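Amidohydrolase (Chromobacterium violaceum, PDB 2YB1) hydrolyses nucleoside 3',5'-bisphosphates to nucleoside 5'-phosphates and orthophosphate, using three manganese ions in a PHP-family active site. Local coordinates at residues 21-26 with 32-37; 39-44 with 129-134; 137-142 with 249-254. All coordinates share one frame; numbering follows the deposited sequence.

Contact 1 (21-26 with 32-37)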
loop_
_atom_site.group_PDB
_atom_site.type_symbol
_atom_site.label_atom_id
_atom_site.label_comp_id
_atom_site.label_asym_id
_atom_site.label_seq_id
_atom_site.Cartn_x
_atom_site.Cartn_y
_atom_site.Cartn_z
ATOM N N GLU A 21 2.200 -17.232 0.652
ATOM C CA GLU A 21 3.648 -17.171 0.472
ATOM C C GLU A 21 4.284 -15.979 1.176
ATOM O O GLU A 21 5.362 -16.103 1.758
ATOM C CB GLU A 21 4.008 -17.139 -1.016
ATOM C CG GLU A 21 3.737 -18.446 -1.741
ATOM C CD GLU A 21 3.894 -18.313 -3.249
ATOM O OE1 GLU A 21 3.881 -17.172 -3.759
ATOM O OE2 GLU A 21 4.028 -19.347 -3.922
ATOM N N VAL A 22 3.628 -14.822 1.115
ATOM C CA VAL A 22 4.214 -13.602 1.689
ATOM C C VAL A 22 4.185 -13.658 3.221
ATOM O O VAL A 22 5.147 -13.259 3.886
ATOM C CB VAL A 22 3.568 -12.302 1.112
ATOM C CG1 VAL A 22 2.150 -12.111 1.632
ATOM C CG2 VAL A 22 4.459 -11.057 1.404
ATOM N N ILE A 23 3.107 -14.209 3.775
ATOM C CA ILE A 23 3.028 -14.428 5.224
ATOM C C ILE A 23 4.094 -15.425 5.691
ATOM O O ILE A 23 4.765 -15.207 6.708
ATOM C CB ILE A 23 1.614 -14.925 5.662
ATOM C CG1 ILE A 23 0.548 -13.843 5.413
ATOM C CG2 ILE A 23 1.617 -15.368 7.123
ATOM C CD1 ILE A 23 0.781 -12.548 6.189
ATOM N N ASP A 24 4.248 -16.516 4.941
ATOM C CA ASP A 24 5.252 -17.530 5.257
ATOM C C ASP A 24 6.674 -16.954 5.211
ATOM O O ASP A 24 7.524 -17.314 6.028
ATOM C CB ASP A 24 5.136 -18.725 4.303
ATOM C CG ASP A 24 3.959 -19.637 4.644
ATOM O OD1 ASP A 24 3.350 -19.475 5.730
ATOM O OD2 ASP A 24 3.645 -20.523 3.820
ATOM N N ARG A 25 6.928 -16.066 4.251
ATOM C CA ARG A 25 8.232 -15.421 4.122
ATOM C C ARG A 25 8.458 -14.494 5.315
ATOM O O ARG A 25 9.510 -14.536 5.951
ATOM C CB ARG A 25 8.325 -14.636 2.811
ATOM C CG ARG A 25 9.677 -13.925 2.584
ATOM C CD ARG A 25 9.650 -13.140 1.272
ATOM N NE ARG A 25 10.910 -12.452 0.977
ATOM C CZ ARG A 25 11.916 -12.957 0.264
ATOM N NH1 ARG A 25 11.840 -14.183 -0.237
ATOM N NH2 ARG A 25 13.013 -12.228 0.053
ATOM N N ALA A 26 7.459 -13.670 5.628
ATOM C CA ALA A 26 7.534 -12.795 6.797
ATOM C C ALA A 26 7.805 -13.613 8.064
ATOM O O ALA A 26 8.560 -13.192 8.942
ATOM C CB ALA A 26 6.238 -12.010 6.948
ATOM N N ALA A 32 6.018 -10.221 15.396
ATOM C CA ALA A 32 4.975 -10.201 16.429
ATOM C C ALA A 32 3.617 -9.734 15.899
ATOM O O ALA A 32 2.590 -9.945 16.538
ATOM C CB ALA A 32 5.406 -9.318 17.614
ATOM N N LEU A 33 3.620 -9.039 14.768
ATOM C CA LEU A 33 2.376 -8.577 14.155
ATOM C C LEU A 33 2.572 -8.312 12.667
ATOM O O LEU A 33 3.578 -7.708 12.282
ATOM C CB LEU A 33 1.913 -7.295 14.860
ATOM C CG LEU A 33 0.614 -6.638 14.406
ATOM C CD1 LEU A 33 -0.576 -7.538 14.721
ATOM C CD2 LEU A 33 0.448 -5.270 15.088
ATOM N N LEU A 34 1.582 -8.682 11.848
ATOM C CA LEU A 34 1.604 -8.413 10.404
ATOM C C LEU A 34 0.269 -7.831 9.924
ATOM O O LEU A 34 -0.788 -8.117 10.512
ATOM C CB LEU A 34 1.892 -9.697 9.621
ATOM C CG LEU A 34 3.222 -10.425 9.855
ATOM C CD1 LEU A 34 3.249 -11.775 9.106
ATOM C CD2 LEU A 34 4.416 -9.566 9.446
ATOM N N ALA A 35 0.316 -7.007 8.875
ATOM C CA ALA A 35 -0.904 -6.592 8.167
ATOM C C ALA A 35 -0.690 -6.570 6.650
ATOM O O ALA A 35 0.200 -5.874 6.155
ATOM C CB ALA A 35 -1.418 -5.219 8.680
ATOM N N LEU A 36 -1.497 -7.348 5.920
ATOM C CA LEU A 36 -1.443 -7.351 4.457
ATOM C C LEU A 36 -2.244 -6.153 3.943
ATOM O O LEU A 36 -3.391 -5.950 4.354
ATOM C CB LEU A 36 -2.006 -8.667 3.889
ATOM C CG LEU A 36 -2.151 -8.780 2.360
ATOM C CD1 LEU A 36 -0.807 -8.606 1.663
ATOM C CD2 LEU A 36 -2.806 -10.107 1.956
ATOM N N THR A 37 -1.615 -5.293 3.146
ATOM C CA THR A 37 -2.356 -4.150 2.626
ATOM C C THR A 37 -2.227 -4.090 1.121
ATOM O O THR A 37 -1.431 -3.309 0.584
ATOM C CB THR A 37 -1.731 -2.866 3.234
ATOM O OG1 THR A 37 -0.334 -2.824 2.913
ATOM C CG2 THR A 37 -1.823 -2.901 4.743
#

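Contact 2 (39-44 with 129-134). With MN (manganese (II) ion), chain B; AMP (adenosine monophosphate), chain E.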
loop_
_atom_site.group_PDB
_atom_site.type_symbol
_atom_site.label_atom_id
_atom_site.label_comp_id
_atom_site.label_asym_id
_atom_site.label_seq_id
_atom_site.Cartn_x
_atom_site.Cartn_y
_atom_site.Cartn_z
ATOM N N HIS A 39 -3.436 -3.086 -2.728
ATOM C CA HIS A 39 -4.029 -1.898 -3.341
ATOM C C HIS A 39 -5.504 -2.095 -3.640
ATOM O O HIS A 39 -5.877 -3.043 -4.330
ATOM C CB HIS A 39 -3.341 -1.593 -4.667
ATOM C CG HIS A 39 -1.909 -1.181 -4.535
ATOM N ND1 HIS A 39 -1.537 0.060 -4.065
ATOM C CD2 HIS A 39 -0.760 -1.826 -4.853
ATOM C CE1 HIS A 39 -0.217 0.160 -4.090
ATOM N NE2 HIS A 39 0.278 -0.969 -4.565
ATOM N N ASP A 40 -6.333 -1.204 -3.104
ATOM C CA ASP A 40 -7.727 -1.041 -3.528
ATOM C C ASP A 40 -8.520 -2.341 -3.532
ATOM O O ASP A 40 -9.494 -2.494 -4.291
ATOM C CB ASP A 40 -7.758 -0.369 -4.905
ATOM C CG ASP A 40 -7.041 0.974 -4.896
ATOM O OD1 ASP A 40 -7.134 1.657 -3.865
ATOM O OD2 ASP A 40 -6.372 1.334 -5.889
ATOM N N CYS A 41 -8.085 -3.278 -2.697
ATOM C CA CYS A 41 -8.641 -4.627 -2.704
ATOM C C CYS A 41 -8.407 -5.321 -1.360
ATOM O O CYS A 41 -7.354 -5.139 -0.758
ATOM C CB CYS A 41 -7.958 -5.426 -3.820
ATOM S SG CYS A 41 -8.723 -7.030 -4.115
ATOM N N THR A 42 -9.392 -6.071 -0.871
ATOM C CA THR A 42 -9.235 -6.949 0.313
ATOM C C THR A 42 -9.165 -8.470 0.044
ATOM O O THR A 42 -9.266 -9.282 0.966
ATOM C CB THR A 42 -10.232 -6.578 1.438
ATOM O OG1 THR A 42 -11.565 -6.572 0.920
ATOM C CG2 THR A 42 -9.913 -5.170 1.957
ATOM N N GLY A 43 -9.092 -8.848 -1.225
ATOM C CA GLY A 43 -9.269 -10.238 -1.630
ATOM C C GLY A 43 -8.279 -11.237 -1.068
ATOM O O GLY A 43 -8.512 -12.453 -1.114
ATOM N N GLY A 44 -7.163 -10.744 -0.543
ATOM C CA GLY A 44 -6.160 -11.637 0.006
ATOM C C GLY A 44 -6.188 -11.811 1.515
ATOM O O GLY A 44 -5.423 -12.621 2.062
ATOM N N PRO A 129 -6.844 -9.489 -13.509
ATOM C CA PRO A 129 -6.880 -8.440 -14.539
ATOM C C PRO A 129 -7.388 -7.085 -14.040
ATOM O O PRO A 129 -6.858 -6.040 -14.453
ATOM C CB PRO A 129 -7.829 -9.025 -15.588
ATOM C CG PRO A 129 -7.607 -10.506 -15.476
ATOM C CD PRO A 129 -7.392 -10.766 -14.009
ATOM N N GLU A 130 -8.376 -7.099 -13.147
ATOM C CA GLU A 130 -8.957 -5.861 -12.630
ATOM C C GLU A 130 -7.979 -5.062 -11.761
ATOM O O GLU A 130 -8.172 -3.866 -11.540
ATOM C CB GLU A 130 -10.216 -6.172 -11.821
ATOM C CG GLU A 130 -11.250 -6.998 -12.579
ATOM C CD GLU A 130 -12.199 -6.150 -13.417
ATOM O OE1 GLU A 130 -11.962 -4.923 -13.543
ATOM O OE2 GLU A 130 -13.190 -6.713 -13.944
ATOM N N MET A 131 -6.946 -5.733 -11.259
ATOM C CA MET A 131 -5.934 -5.093 -10.402
ATOM C C MET A 131 -4.693 -4.638 -11.170
ATOM O O MET A 131 -3.702 -4.218 -10.567
ATOM C CB MET A 131 -5.529 -6.003 -9.243
ATOM C CG MET A 131 -6.638 -6.236 -8.223
ATOM S SD MET A 131 -7.463 -4.714 -7.728
ATOM C CE MET A 131 -6.155 -3.513 -7.510
ATOM N N ILE A 132 -4.749 -4.748 -12.492
ATOM C CA ILE A 132 -3.605 -4.439 -13.352
ATOM C C ILE A 132 -2.989 -3.066 -13.005
ATOM O O ILE A 132 -3.694 -2.062 -12.886
ATOM C CB ILE A 132 -4.002 -4.522 -14.863
ATOM C CG1 ILE A 132 -2.796 -4.270 -15.775
ATOM C CG2 ILE A 132 -5.155 -3.559 -15.194
ATOM C CD1 ILE A 132 -1.760 -5.397 -15.804
ATOM N N SER A 133 -1.667 -3.032 -12.875
ATOM C CA SER A 133 -0.973 -1.908 -12.233
ATOM C C SER A 133 0.276 -1.506 -13.015
ATOM O O SER A 133 0.826 -2.322 -13.739
ATOM C CB SER A 133 -0.581 -2.357 -10.821
ATOM O OG SER A 133 0.493 -1.627 -10.285
ATOM N N ARG A 134 0.723 -0.257 -12.858
ATOM C CA ARG A 134 2.014 0.174 -13.401
ATOM C C ARG A 134 3.128 -0.774 -12.967
ATOM O O ARG A 134 4.129 -0.909 -13.665
ATOM C CB ARG A 134 2.371 1.598 -12.950
ATOM C CG ARG A 134 1.505 2.691 -13.591
ATOM C CD ARG A 134 2.010 4.094 -13.259
ATOM N NE ARG A 134 1.684 4.482 -11.886
ATOM C CZ ARG A 134 2.346 5.397 -11.187
ATOM N NH1 ARG A 134 3.386 6.024 -11.730
ATOM N NH2 ARG A 134 1.969 5.690 -9.942
HETATM MN MN MN B . 2.397 -1.301 -5.097
HETATM P P AMP E . -0.894 2.153 -10.251
HETATM O O1P AMP E . -0.637 3.600 -10.617
HETATM O O2P AMP E . -1.716 2.135 -8.980
HETATM O O3P AMP E . -1.422 1.405 -11.450
HETATM O "O5'" AMP E . 0.584 1.655 -9.928
HETATM C "C5'" AMP E . 1.308 2.199 -8.837
HETATM C "C4'" AMP E . 2.318 1.221 -8.298
HETATM O "O4'" AMP E . 3.502 1.247 -9.126
HETATM C "C3'" AMP E . 2.838 1.519 -6.898
HETATM O "O3'" AMP E . 1.969 1.040 -5.881
HETATM C "C2'" AMP E . 4.213 0.856 -6.884
HETATM O "O2'" AMP E . 4.095 -0.530 -6.591
HETATM C "C1'" AMP E . 4.655 1.008 -8.340
HETATM N N9 AMP E . 5.581 2.141 -8.514
HETATM C C8 AMP E . 5.241 3.432 -8.714
HETATM N N7 AMP E . 6.359 4.207 -8.815
HETATM C C5 AMP E . 7.432 3.404 -8.665
HETATM C C6 AMP E . 8.905 3.564 -8.666
HETATM N N6 AMP E . 9.472 4.780 -8.842
HETATM N N1 AMP E . 9.659 2.453 -8.482
HETATM C C2 AMP E . 9.115 1.233 -8.300
HETATM N N3 AMP E . 7.785 1.014 -8.287
HETATM C C4 AMP E . 6.914 2.042 -8.465
#

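Contact 3 (137-142 with 249-254). With MN (manganese (II) ion), chain B; AMP (adenosine monophosphate), chain E.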
loop_
_atom_site.group_PDB
_atom_site.type_symbol
_atom_site.label_atom_id
_atom_site.label_comp_id
_atom_site.label_asym_id
_atom_site.label_seq_id
_atom_site.Cartn_x
_atom_site.Cartn_y
_atom_site.Cartn_z
ATOM N N PHE A 137 3.435 -3.511 -15.472
ATOM C CA PHE A 137 4.061 -2.967 -16.679
ATOM C C PHE A 137 5.568 -2.883 -16.494
ATOM O O PHE A 137 6.333 -3.204 -17.399
ATOM C CB PHE A 137 3.505 -1.572 -17.021
ATOM C CG PHE A 137 2.223 -1.606 -17.821
ATOM C CD1 PHE A 137 1.004 -1.865 -17.200
ATOM C CD2 PHE A 137 2.244 -1.405 -19.192
ATOM C CE1 PHE A 137 -0.175 -1.912 -17.942
ATOM C CE2 PHE A 137 1.071 -1.456 -19.937
ATOM C CZ PHE A 137 -0.142 -1.707 -19.303
ATOM N N ALA A 138 5.994 -2.461 -15.308
ATOM C CA ALA A 138 7.421 -2.340 -15.026
ATOM C C ALA A 138 8.113 -3.707 -15.030
ATOM O O ALA A 138 9.203 -3.856 -15.586
ATOM C CB ALA A 138 7.646 -1.618 -13.697
ATOM N N ARG A 139 7.484 -4.705 -14.413
ATOM C CA ARG A 139 8.058 -6.049 -14.402
ATOM C C ARG A 139 8.207 -6.566 -15.817
ATOM O O ARG A 139 9.211 -7.212 -16.136
ATOM C CB ARG A 139 7.228 -7.035 -13.571
ATOM C CG ARG A 139 7.333 -6.768 -12.100
ATOM C CD ARG A 139 6.710 -7.851 -11.220
ATOM N NE ARG A 139 6.796 -7.388 -9.837
ATOM C CZ ARG A 139 5.776 -7.297 -8.994
ATOM N NH1 ARG A 139 4.558 -7.701 -9.357
ATOM N NH2 ARG A 139 5.992 -6.821 -7.772
ATOM N N HIS A 140 7.210 -6.283 -16.657
ATOM C CA HIS A 140 7.283 -6.679 -18.062
ATOM C C HIS A 140 8.449 -5.990 -18.754
ATOM O O HIS A 140 9.231 -6.642 -19.442
ATOM C CB HIS A 140 6.000 -6.370 -18.832
ATOM C CG HIS A 140 6.152 -6.546 -20.315
ATOM N ND1 HIS A 140 6.467 -7.760 -20.890
ATOM C CD2 HIS A 140 6.077 -5.656 -21.333
ATOM C CE1 HIS A 140 6.559 -7.615 -22.200
ATOM N NE2 HIS A 140 6.324 -6.347 -22.496
ATOM N N LEU A 141 8.560 -4.674 -18.578
ATOM C CA LEU A 141 9.615 -3.909 -19.250
ATOM C C LEU A 141 11.009 -4.392 -18.848
ATOM O O LEU A 141 11.930 -4.407 -19.667
ATOM C CB LEU A 141 9.450 -2.407 -19.001
ATOM C CG LEU A 141 8.237 -1.803 -19.722
ATOM C CD1 LEU A 141 7.824 -0.474 -19.097
ATOM C CD2 LEU A 141 8.513 -1.656 -21.227
ATOM N N VAL A 142 11.161 -4.798 -17.592
ATOM C CA VAL A 142 12.445 -5.328 -17.133
ATOM C C VAL A 142 12.672 -6.756 -17.636
ATOM O O VAL A 142 13.721 -7.065 -18.201
ATOM C CB VAL A 142 12.555 -5.310 -15.601
ATOM C CG1 VAL A 142 13.846 -6.002 -15.160
ATOM C CG2 VAL A 142 12.486 -3.870 -15.079
ATOM N N PHE A 249 6.885 -4.315 1.154
ATOM C CA PHE A 249 7.399 -5.424 0.350
ATOM C C PHE A 249 6.468 -5.788 -0.817
ATOM O O PHE A 249 5.252 -5.878 -0.646
ATOM C CB PHE A 249 7.627 -6.652 1.249
ATOM C CG PHE A 249 8.085 -7.873 0.502
ATOM C CD1 PHE A 249 7.157 -8.773 -0.020
ATOM C CD2 PHE A 249 9.438 -8.114 0.315
ATOM C CE1 PHE A 249 7.572 -9.891 -0.717
ATOM C CE2 PHE A 249 9.862 -9.228 -0.369
ATOM C CZ PHE A 249 8.928 -10.122 -0.891
ATOM N N HIS A 250 7.060 -5.988 -2.001
ATOM C CA HIS A 250 6.356 -6.446 -3.213
ATOM C C HIS A 250 6.932 -7.771 -3.686
ATOM O O HIS A 250 6.205 -8.720 -3.951
ATOM C CB HIS A 250 6.438 -5.440 -4.363
ATOM C CG HIS A 250 5.559 -4.246 -4.190
ATOM N ND1 HIS A 250 5.797 -3.278 -3.237
ATOM C CD2 HIS A 250 4.447 -3.856 -4.855
ATOM C CE1 HIS A 250 4.869 -2.342 -3.322
ATOM N NE2 HIS A 250 4.040 -2.669 -4.298
ATOM N N ALA A 251 8.240 -7.783 -3.927
ATOM C CA ALA A 251 8.886 -8.989 -4.444
ATOM C C ALA A 251 10.324 -9.137 -3.956
ATOM O O ALA A 251 10.967 -8.149 -3.598
ATOM C CB ALA A 251 8.846 -8.981 -5.958
ATOM N N PRO A 252 10.834 -10.379 -3.932
ATOM C CA PRO A 252 12.269 -10.583 -3.706
ATOM C C PRO A 252 13.066 -9.875 -4.791
ATOM O O PRO A 252 12.687 -9.927 -5.960
ATOM C CB PRO A 252 12.430 -12.099 -3.846
ATOM C CG PRO A 252 11.082 -12.652 -3.496
ATOM C CD PRO A 252 10.104 -11.655 -4.050
ATOM N N GLY A 253 14.149 -9.209 -4.416
ATOM C CA GLY A 253 14.995 -8.576 -5.409
ATOM C C GLY A 253 14.366 -7.360 -6.062
ATOM O O GLY A 253 14.833 -6.910 -7.108
ATOM N N GLU A 254 13.293 -6.846 -5.458
ATOM C CA GLU A 254 12.749 -5.541 -5.821
ATOM C C GLU A 254 12.873 -4.620 -4.616
ATOM O O GLU A 254 12.623 -5.044 -3.482
ATOM C CB GLU A 254 11.281 -5.637 -6.266
ATOM C CG GLU A 254 11.077 -6.276 -7.637
ATOM C CD GLU A 254 9.614 -6.318 -8.068
ATOM O OE1 GLU A 254 8.763 -5.654 -7.439
ATOM O OE2 GLU A 254 9.312 -7.029 -9.045
HETATM MN MN MN B . 2.397 -1.301 -5.097
HETATM P P AMP E . -0.894 2.153 -10.251
HETATM O O1P AMP E . -0.637 3.600 -10.617
HETATM O O2P AMP E . -1.716 2.135 -8.980
HETATM O O3P AMP E . -1.422 1.405 -11.450
HETATM O "O5'" AMP E . 0.584 1.655 -9.928
HETATM C "C5'" AMP E . 1.308 2.199 -8.837
HETATM C "C4'" AMP E . 2.318 1.221 -8.298
HETATM O "O4'" AMP E . 3.502 1.247 -9.126
HETATM C "C3'" AMP E . 2.838 1.519 -6.898
HETATM O "O3'" AMP E . 1.969 1.040 -5.881
HETATM C "C2'" AMP E . 4.213 0.856 -6.884
HETATM O "O2'" AMP E . 4.095 -0.530 -6.591
HETATM C "C1'" AMP E . 4.655 1.008 -8.340
HETATM N N9 AMP E . 5.581 2.141 -8.514
HETATM C C8 AMP E . 5.241 3.432 -8.714
HETATM N N7 AMP E . 6.359 4.207 -8.815
HETATM C C5 AMP E . 7.432 3.404 -8.665
HETATM C C6 AMP E . 8.905 3.564 -8.666
HETATM N N6 AMP E . 9.472 4.780 -8.842
HETATM N N1 AMP E . 9.659 2.453 -8.482
HETATM C C2 AMP E . 9.115 1.233 -8.300
HETATM N N3 AMP E . 7.785 1.014 -8.287
HETATM C C4 AMP E . 6.914 2.042 -8.465
#

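Contact 1 (21-26 with 32-37)
L34 meets I23 and A26 where helix 19-27 lies against strand 33-36, a compact example of how the helix of a beta-alpha-beta unit packs on the sheet through a few aliphatic groups. The unit runs from strand 4-5 through the helix to strand 33-36, parallel to the first strand. Along the second strand, L33 comes first. It takes no part in the helix contact; its side chain packs on I4 and L60 of the two flanking strands, and its backbone is bonded to D5. L34 has its CB directed toward the helix, and its isobutyl group carries both close contacts. CD1 is the shared point: it sits 3.7 Å from A26 CB and 3.9 Å from I23 CD1. The second branch also reaches the alanine, with L34 CD2 3.9 Å from A26 CB, so the small methyl is straddled by the leucine fork. In I23 the longer branch lies beside the backbone N, with CG1 anti to the carbonyl carbon (chi1 -65°). The CD1 methyl thereby comes nearer the strand than the direction of CB would suggest, and the two side chains run alongside each other, pointing in opposite directions. The backbone of L34 is bonded to P58 and L60. A35 points away from the helix, lies on L60 and pairs through its backbone with D5. L36 returns to the helical side and packs on L45 and A48 of helix 45-54, and on F59. T37 OG1 is hydrogen-bonded to F8 N. The division of labour is clear: sheet hydrogen bonding holds the strand to its neighbours, while the helix is held to it here by dispersion between buried methyls, an adhesion that depends on shape and exclusion of water.

Contact 2 (39-44 with 129-134)
M131 reaches across to H39, D40 and C41, joining two loops that border the metal site of the PHP fold, a distorted beta/alpha barrel. One loop follows strand 33-36; the other leads into helix 134-143. Traced outward, M131 begins with CB directed toward the first loop, and CG stands beside the backbone N. The chain then folds at both later torsions (chi2 -47°, chi3 -42°), and this curl brings its end against the backbone of H39. M131 SD comes 4.0 Å from C41 CB, an apolar meeting of thioether and methylene. Beyond it, the M131 CE methyl lies 3.2 Å from H39 O, close enough to suggest a weak CH...O contact, and 4.4 Å from D40 CB. R96 and R99 flank the methionine, which is buried.

On the pocket side both loops carry ligands of the site. H39 NE2 binds manganese together with D14, H250 and the ribose hydroxyl oxygens O2' and O3' of the nucleotide, and its ring is stacked on that of H9. On the other loop, S133 occupies the N-cap position of helix 134-143, its OG accepting from T135 N. R134 opens that helix and binds the phosphate, with R99, R102 and T135 also bonded to the nucleotide. The backbone N of R134 donates to AMP O3P at 3.1 Å. Its side chain bends at chi3 (-75°), which sets the guanidinium with its edge to the phosphate and one face to AMP C8, 4.0 Å from the guanidinium plane and nearer its margin than its centre. Metal and phosphate ends of one nucleotide are thus served by loops that the methionine joins directly. At the phosphate, a weak bond from R134 NH2 adds to a nearly straight one from R134 NE to AMP O1P, 2.8 Å long.

Contact 3 (137-142 with 249-254)
The guanidinium of R139 and the carboxylate of E254 meet edge to edge, nearly in one plane. At the same guanidinium plane, near its rim, lies H250 CB, 3.7 Å from R139 NH2, while A251 CB approaches the group obliquely. The F249 ring has the backbone N of A251 above one face, displaced from the ring centre, and the H250 ring is stacked with that of H9.

The salt bridge is the side-on form, in which NE and one terminal nitrogen of arginine grip the two oxygens separately. R139 NE donates to E254 OE2 at 2.7 Å, using the syn lone pair of that oxygen. R139 NH2 donates to E254 OE1 at 3.0 Å, also from the syn side but somewhat out of the carboxylate plane. Both bonds are close to straight, and the two planes differ by only 28°. Extended from CG to NE (chi2 -171°, chi3 -175°), the arginine reaches across from helix 134-143, and the two side chains cross at about a right angle. E254 stands at the end of a type II turn from A251, with G253 at positive phi and E254 N bonded to A251 O at 3.3 Å.

The metal site adjoins this salt bridge. H250 NE2 binds the same manganese as H39, at 2.3 Å, and H250 ND1 is hydrogen-bonded to D248 O. R139 NH2 also donates to D14 O, which makes the arginine a second-shell neighbour of one metal ligand while it lies against the CB of another. Pairing with E254 probably offsets the charge of this buried arginine. The paired bonds to E254, with the one to D14 O, fix the orientation of the guanidinium beside the metal-binding loop.

Overall arrangement
Followed from the N terminus, the three contacts come in series; none nests in or crosses another. Contact 1 closes a five-residue connection within the first beta-alpha-beta unit. Contact 2 then opens directly after that unit and closes a loop of 84 residues, joining the loop after strand 33-36 to the loop that leads into helix 134-143. Contact 3 leaves from the same helix and spans 106 residues to reach the loop after strand 242-246, the last of the sheet. Contacts 2 and 3 share one manganese and the nucleotide. F249 packs against V22 and R25, and P252 against R25, so the late loop of contact 3 returns to the early helix of contact 1.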